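Hypothetical acetyltransferase (Deinococcus radiodurans, PDB 3S6F) binds coenzyme A and probably transfers an acetyl group to an amine of an unidentified substrate. Local coordinates at residues A[53-56]-A[57-61]; A[67-70]-A[71-75]; A[91-94]-A[95-98]. One frame throughout, in Å; residues are numbered along the deposited sequence.

Interaction 1. Residues A[53-56]-A[57-61]; sequences ARTP and DGQVI
Across the turn between strands 49-54 and 60-68, Arg54 and Val60 form an antiparallel non-hydrogen-bonded pair, flanked by backbone bonds from Ile61 N to Ala53 O (2.8 Å) and from Thr55 N to Gln59 O (3.0 Å). A type I turn from Thr55 to Gly58 reverses the chain and is closed by Gly58 N donating to Thr55 O. Arg54, with its chain bent at chi3 (73°), leans toward the turn and grips Gly58 O side-on: NE and NH2 each lie 2.9 Å from that oxygen, which sits at the guanidinium edge. NH2 comes in on a carbonyl lone pair, whereas NE stands above the carbonyl plane. The hairpin is part of the central GNAT sheet, and Arg54 also ties it to preceding parts of the chain through Gly18 O and Gln13 OE1. With an alanine here both donors to Gly58 O would be gone, and the loss is likely to leave Gly58 O and Gly18 O without their side-chain partner and the turn less firmly tied to the segment before it. On the same face, Val60 CG2 rests 4.0 Å from Arg54 CG. Asp57 OD1 is held from opposite faces of its carboxylate, by Thr55 OG1 (2.7 Å) and by Gln59 N in an Asx turn. Gly58, at phi 95°, has a backbone that would jam a CB against the preceding carbonyl oxygen.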
# COMPACT_ATOMS: atom_id res chain seq x y z
N ALA A 53 3.07 -15.33 13.52
CA ALA A 53 3.14 -15.79 14.90
C ALA A 53 2.61 -17.21 14.94
O ALA A 53 1.50 -17.45 14.45
CB ALA A 53 2.31 -14.89 15.81
N ARG A 54 3.41 -18.15 15.45
CA ARG A 54 3.11 -19.58 15.39
C ARG A 54 3.18 -20.20 16.78
O ARG A 54 4.07 -19.89 17.56
CB ARG A 54 4.11 -20.30 14.48
CG ARG A 54 4.14 -19.72 13.06
CD ARG A 54 5.11 -20.46 12.16
NE ARG A 54 4.63 -21.77 11.77
CZ ARG A 54 5.32 -22.66 11.10
NH1 ARG A 54 6.59 -22.46 10.82
NH2 ARG A 54 4.74 -23.77 10.73
N THR A 55 2.28 -21.13 17.03
CA THR A 55 2.38 -22.01 18.20
C THR A 55 3.41 -23.12 17.89
O THR A 55 3.82 -23.32 16.75
CB THR A 55 1.00 -22.57 18.57
OG1 THR A 55 0.35 -23.06 17.39
CG2 THR A 55 0.15 -21.53 19.22
N PRO A 56 3.80 -23.89 18.93
CA PRO A 56 4.83 -24.90 18.74
C PRO A 56 4.49 -25.97 17.71
O PRO A 56 5.42 -26.48 17.06
CB PRO A 56 5.03 -25.48 20.16
CG PRO A 56 4.64 -24.39 21.07
CD PRO A 56 3.54 -23.63 20.36
N ASP A 57 3.22 -26.28 17.53
CA ASP A 57 2.80 -27.24 16.53
C ASP A 57 2.85 -26.71 15.09
O ASP A 57 2.58 -27.46 14.15
CB ASP A 57 1.40 -27.81 16.82
CG ASP A 57 0.28 -26.77 16.73
OD1 ASP A 57 0.55 -25.57 16.42
OD2 ASP A 57 -0.90 -27.17 16.93
N GLY A 58 3.19 -25.43 14.91
CA GLY A 58 3.33 -24.83 13.61
C GLY A 58 2.11 -24.10 13.11
O GLY A 58 2.21 -23.42 12.08
N GLN A 59 0.97 -24.18 13.81
CA GLN A 59 -0.18 -23.38 13.41
C GLN A 59 0.17 -21.91 13.47
O GLN A 59 0.74 -21.44 14.45
CB GLN A 59 -1.36 -23.63 14.34
CG GLN A 59 -2.62 -22.74 14.14
CD GLN A 59 -3.35 -22.95 12.83
OE1 GLN A 59 -3.58 -24.11 12.43
NE2 GLN A 59 -3.77 -21.82 12.16
N VAL A 60 -0.24 -21.16 12.45
CA VAL A 60 -0.12 -19.72 12.44
C VAL A 60 -1.34 -19.14 13.16
O VAL A 60 -2.48 -19.38 12.75
CB VAL A 60 -0.01 -19.16 11.01
CG1 VAL A 60 0.07 -17.61 11.04
CG2 VAL A 60 1.24 -19.76 10.30
N ILE A 61 -1.15 -18.39 14.24
CA ILE A 61 -2.29 -17.83 14.95
C ILE A 61 -2.37 -16.30 14.84
O ILE A 61 -3.35 -15.71 15.27
CB ILE A 61 -2.43 -18.34 16.41
CG1 ILE A 61 -1.19 -18.01 17.23
CG2 ILE A 61 -2.73 -19.86 16.44
CD1 ILE A 61 -0.97 -16.53 17.57

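Interaction 2. Residues A[67-70]-A[71-75]; sequences LSDG and ILAAS
The end of the beta hairpin formed by strands 60-68 and 73-81 is organised around Asp69, whose carboxylate closes the loop against Ile71, Leu72 and Ala73. A single oxygen, OD1, accepts three backbone N-H groups: Leu72 N at 2.8 Å and nearly straight (177°), Ile71 N at 2.9 Å and Ala73 N at 3.0 Å. Leu72 N and Ala73 N arrive on the syn side of the carboxylate and Ile71 N on the anti side, all tilted from its plane. CG of Asp69 lies between its backbone N and carbonyl carbon (chi1 62°), which turns the carboxylate into the loop. Asp69 N in turn donates to Ala73 O, so backbone and side chain both bridge the arms. Where the strand runs into the loop, Ser68 OG accepts from Gly70 N in an ST turn, with Gly70 at phi 71°. Beyond the non-hydrogen-bonded pair Ser68 and Ala74, Leu67 and Ser75 make a hydrogen-bonded antiparallel pair, with Leu67 N 2.8 Å from Ser75 O. In one of its two conformers, Ser75 OG lies 3.6 Å from Leu67 CD1 and is hydrogen-bonded to Ser75 OG of the second subunit. That subunit also packs Ile43 on Ile71 at the dimer interface.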
# COMPACT_ATOMS: atom_id res chain seq x y z
N LEU A 67 2.95 -4.28 1.72
CA LEU A 67 3.40 -3.92 0.37
C LEU A 67 4.44 -2.83 0.53
O LEU A 67 4.33 -2.01 1.44
CB LEU A 67 2.23 -3.38 -0.45
CG LEU A 67 0.91 -4.18 -0.36
CD1 LEU A 67 -0.17 -3.46 -1.19
CD2 LEU A 67 1.05 -5.66 -0.73
N SER A 68 5.44 -2.77 -0.34
CA SER A 68 6.48 -1.76 -0.21
C SER A 68 7.22 -1.57 -1.52
O SER A 68 7.34 -2.52 -2.30
CB SER A 68 7.49 -2.24 0.85
OG SER A 68 8.45 -1.23 1.08
N ASP A 69 7.77 -0.37 -1.74
CA ASP A 69 8.74 -0.15 -2.80
C ASP A 69 10.18 -0.12 -2.29
O ASP A 69 11.08 0.03 -3.09
CB ASP A 69 8.40 1.09 -3.64
CG ASP A 69 8.40 2.40 -2.90
OD1 ASP A 69 9.05 2.49 -1.81
OD2 ASP A 69 7.72 3.34 -3.40
N GLY A 70 10.36 -0.24 -0.97
CA GLY A 70 11.69 -0.25 -0.41
C GLY A 70 12.44 1.05 -0.44
O GLY A 70 13.61 1.11 -0.03
N ILE A 71 11.80 2.11 -0.92
CA ILE A 71 12.47 3.40 -1.09
C ILE A 71 11.74 4.53 -0.40
O ILE A 71 12.38 5.38 0.23
CB ILE A 71 12.68 3.76 -2.57
CG1 ILE A 71 13.51 2.71 -3.29
CG2 ILE A 71 13.29 5.16 -2.75
CD1 ILE A 71 13.52 2.83 -4.83
N LEU A 72 10.41 4.58 -0.54
CA LEU A 72 9.62 5.70 -0.01
C LEU A 72 8.37 5.27 0.72
O LEU A 72 7.95 5.99 1.63
CB LEU A 72 9.27 6.68 -1.12
CG LEU A 72 8.90 8.10 -0.65
CD1 LEU A 72 10.13 8.85 -0.19
CD2 LEU A 72 8.12 8.85 -1.76
N ALA A 73 7.71 4.17 0.31
CA ALA A 73 6.38 3.89 0.78
C ALA A 73 6.06 2.42 0.99
O ALA A 73 6.47 1.59 0.20
CB ALA A 73 5.31 4.52 -0.17
N ALA A 74 5.22 2.19 1.98
CA ALA A 74 4.70 0.89 2.29
C ALA A 74 3.27 1.02 2.78
O ALA A 74 2.83 2.05 3.29
CB ALA A 74 5.56 0.18 3.33
N SER A 75 2.50 -0.06 2.62
CA SER A 75 1.18 -0.14 3.23
C SER A 75 0.93 -1.52 3.78
O SER A 75 1.50 -2.51 3.34
CB SER A 75 0.09 0.24 2.24
OG SER A 75 -0.02 -0.75 1.20

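Interaction 3. Residues A[91-94]-A[95-98]; sequences GSEL and MRRV. With COA (coenzyme A), chain B.
Glu93 reaches along helix 90-102 to Arg96 and Arg97, three and four residues on. Its CB lies 3.8 Å from Arg96 NH2; CG, anti to the backbone N (chi1 -177°), passes the edge of the Arg97 guanidinium, 3.6 Å from NE. The bend at chi2 then brings the carboxylate between the two arginines, one oxygen for each. OE1 takes Arg96 NH2 at 2.8 Å, close to the guanidinium plane and on the anti side of the carboxylate, with a second, weak bond from Arg96 NE. OE2 receives Arg97 NE at 2.8 Å on its anti lone pair, the N-H bent to 139° and the oxygen tilted from the guanidinium plane. Neither guanidinium lies flat against the carboxylate, the planes being about 60° apart in both pairs. Over one face of the Arg96 guanidinium stands Ser92 O, 3.8 Å above its centre. Arg97 has a further cation-pi partner in Phe12.

At the start of the helix, Gly91 N and Ser92 N donate to COA O5A and COA O1A, and Ser92 OG donates to COA O1A at 2.6 Å. A CB on Gly91 would clash with COA O6A. These donors near the helix N-terminus form part of the pyrophosphate-binding turn of GNAT enzymes, where the helix dipole would probably favour the anionic diphosphate, while a single carboxylate shared by Arg96 and Arg97 would probably balance only part of their joint positive charge.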
# COMPACT_ATOMS: atom_id res chain seq x y z
N GLY A 91 -1.09 -8.55 18.54
CA GLY A 91 -1.30 -7.68 17.40
C GLY A 91 -0.32 -6.53 17.38
O GLY A 91 0.21 -6.17 16.33
N SER A 92 -0.11 -5.91 18.55
CA SER A 92 0.85 -4.82 18.66
C SER A 92 2.26 -5.29 18.33
O SER A 92 3.02 -4.59 17.66
CB SER A 92 0.80 -4.22 20.05
OG SER A 92 -0.46 -3.59 20.29
N GLU A 93 2.62 -6.48 18.80
CA GLU A 93 3.93 -7.04 18.54
C GLU A 93 4.13 -7.32 17.05
O GLU A 93 5.22 -7.05 16.52
CB GLU A 93 4.13 -8.30 19.38
CG GLU A 93 5.50 -8.93 19.23
CD GLU A 93 6.65 -8.13 19.78
OE1 GLU A 93 6.41 -7.24 20.63
OE2 GLU A 93 7.79 -8.38 19.37
N LEU A 94 3.11 -7.87 16.39
CA LEU A 94 3.18 -8.09 14.96
C LEU A 94 3.42 -6.78 14.22
O LEU A 94 4.20 -6.71 13.27
CB LEU A 94 1.91 -8.78 14.48
CG LEU A 94 1.84 -10.27 14.80
CD1 LEU A 94 0.40 -10.78 14.58
CD2 LEU A 94 2.83 -11.08 13.99
N MSE A 95 2.69 -5.73 14.62
CA MSE A 95 2.89 -4.42 14.00
C MSE A 95 4.32 -3.90 14.20
O MSE A 95 4.96 -3.42 13.25
CB MSE A 95 1.87 -3.42 14.53
CG MSE A 95 0.49 -3.57 13.98
SE MSE A 95 0.36 -3.20 12.08
CE MSE A 95 0.85 -1.29 12.17
N ARG A 96 4.83 -3.98 15.43
CA ARG A 96 6.20 -3.53 15.64
C ARG A 96 7.17 -4.34 14.76
O ARG A 96 8.10 -3.78 14.16
CB ARG A 96 6.58 -3.66 17.12
CG ARG A 96 5.95 -2.64 18.05
CD ARG A 96 6.54 -2.70 19.45
NE ARG A 96 6.13 -3.89 20.15
CZ ARG A 96 5.01 -3.98 20.87
NH1 ARG A 96 4.19 -2.93 21.04
NH2 ARG A 96 4.75 -5.15 21.42
N ARG A 97 6.97 -5.65 14.69
CA ARG A 97 7.87 -6.49 13.90
C ARG A 97 7.78 -6.20 12.41
O ARG A 97 8.80 -6.22 11.74
CB ARG A 97 7.62 -7.96 14.21
CG ARG A 97 8.17 -8.34 15.59
CD ARG A 97 7.75 -9.73 15.99
NE ARG A 97 8.33 -10.14 17.27
CZ ARG A 97 9.46 -10.84 17.39
NH1 ARG A 97 10.15 -11.25 16.35
NH2 ARG A 97 9.85 -11.17 18.62
N VAL A 98 6.59 -5.93 11.87
CA VAL A 98 6.51 -5.66 10.43
C VAL A 98 7.13 -4.30 10.11
O VAL A 98 7.76 -4.13 9.07
CB VAL A 98 5.08 -5.81 9.88
CG1 VAL A 98 4.17 -4.61 10.14
CG2 VAL A 98 5.14 -6.13 8.38
N1A COA B . -12.85 -2.54 18.98
C2A COA B . -12.32 -1.86 20.06
N3A COA B . -11.03 -2.05 20.48
C4A COA B . -10.27 -2.96 19.81
C5A COA B . -10.78 -3.67 18.74
C6A COA B . -12.09 -3.44 18.30
N6A COA B . -12.61 -4.08 17.24
N7A COA B . -9.80 -4.49 18.29
C8A COA B . -8.71 -4.31 19.06
N9A COA B . -8.98 -3.36 20.01
C1B COA B . -8.06 -2.83 21.02
C2B COA B . -8.54 -3.11 22.44
O2B COA B . -8.11 -2.02 23.20
C3B COA B . -7.77 -4.34 22.88
O3B COA B . -7.62 -4.46 24.29
P3B COA B . -8.62 -5.42 25.14
O7A COA B . -10.01 -4.89 24.90
O8A COA B . -8.48 -6.82 24.62
O9A COA B . -8.16 -5.27 26.57
C4B COA B . -6.45 -4.08 22.16
O4B COA B . -6.81 -3.47 20.93
C5B COA B . -5.65 -5.35 21.90
O5B COA B . -4.33 -4.99 21.55
P1A COA B . -3.26 -6.18 21.37
O1A COA B . -1.96 -5.50 21.13
O2A COA B . -3.33 -7.19 22.47
O3A COA B . -3.74 -6.78 19.97
P2A COA B . -4.53 -8.15 19.68
O4A COA B . -5.73 -8.23 20.54
O5A COA B . -3.55 -9.26 19.72
O6A COA B . -4.90 -7.88 18.16
CBP COA B . -6.30 -6.95 16.46
CCP COA B . -5.57 -6.68 17.77
CDP COA B . -5.28 -7.39 15.39
CEP COA B . -6.97 -5.64 15.99
CAP COA B . -7.35 -8.04 16.75
OAP COA B . -8.41 -7.52 17.54
C9P COA B . -7.92 -8.59 15.47
O9P COA B . -7.31 -9.58 14.83
N8P COA B . -9.08 -8.13 15.01
C7P COA B . -9.67 -8.64 13.77
C6P COA B . -8.99 -8.12 12.50
C5P COA B . -8.77 -6.64 12.58
O5P COA B . -9.70 -5.90 12.93
N4P COA B . -7.55 -6.21 12.22
C3P COA B . -7.24 -4.82 12.00
C2P COA B . -7.12 -4.60 10.49
S1P COA B . -8.72 -4.71 9.62
O HOH W 1 8.46 -11.11 21.25
O HOH W 2 8.65 -5.58 19.50

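Interactions 1 and 2 are hairpin turns sharing strand 60-68, one at each end, with centres about 28 Å apart on opposite sides of the chain's centre. In both, an aspartate oxygen gathers donors at the turn, but interaction 2 is buried against the second subunit, whereas interaction 1 is partly exposed and adds an arginine clamp on a carbonyl. Interaction 3 belongs to the helix that packs on this sheet: its apolar side meets the strands, its polar side carries a salt-bridge network, and its first turn supplies donors to the coenzyme A phosphates. It touches interaction 1 where Leu94 CD2 packs on Ala53 CB (4.3 Å), but stays about 7 Å from interaction 2 at the nearest atoms.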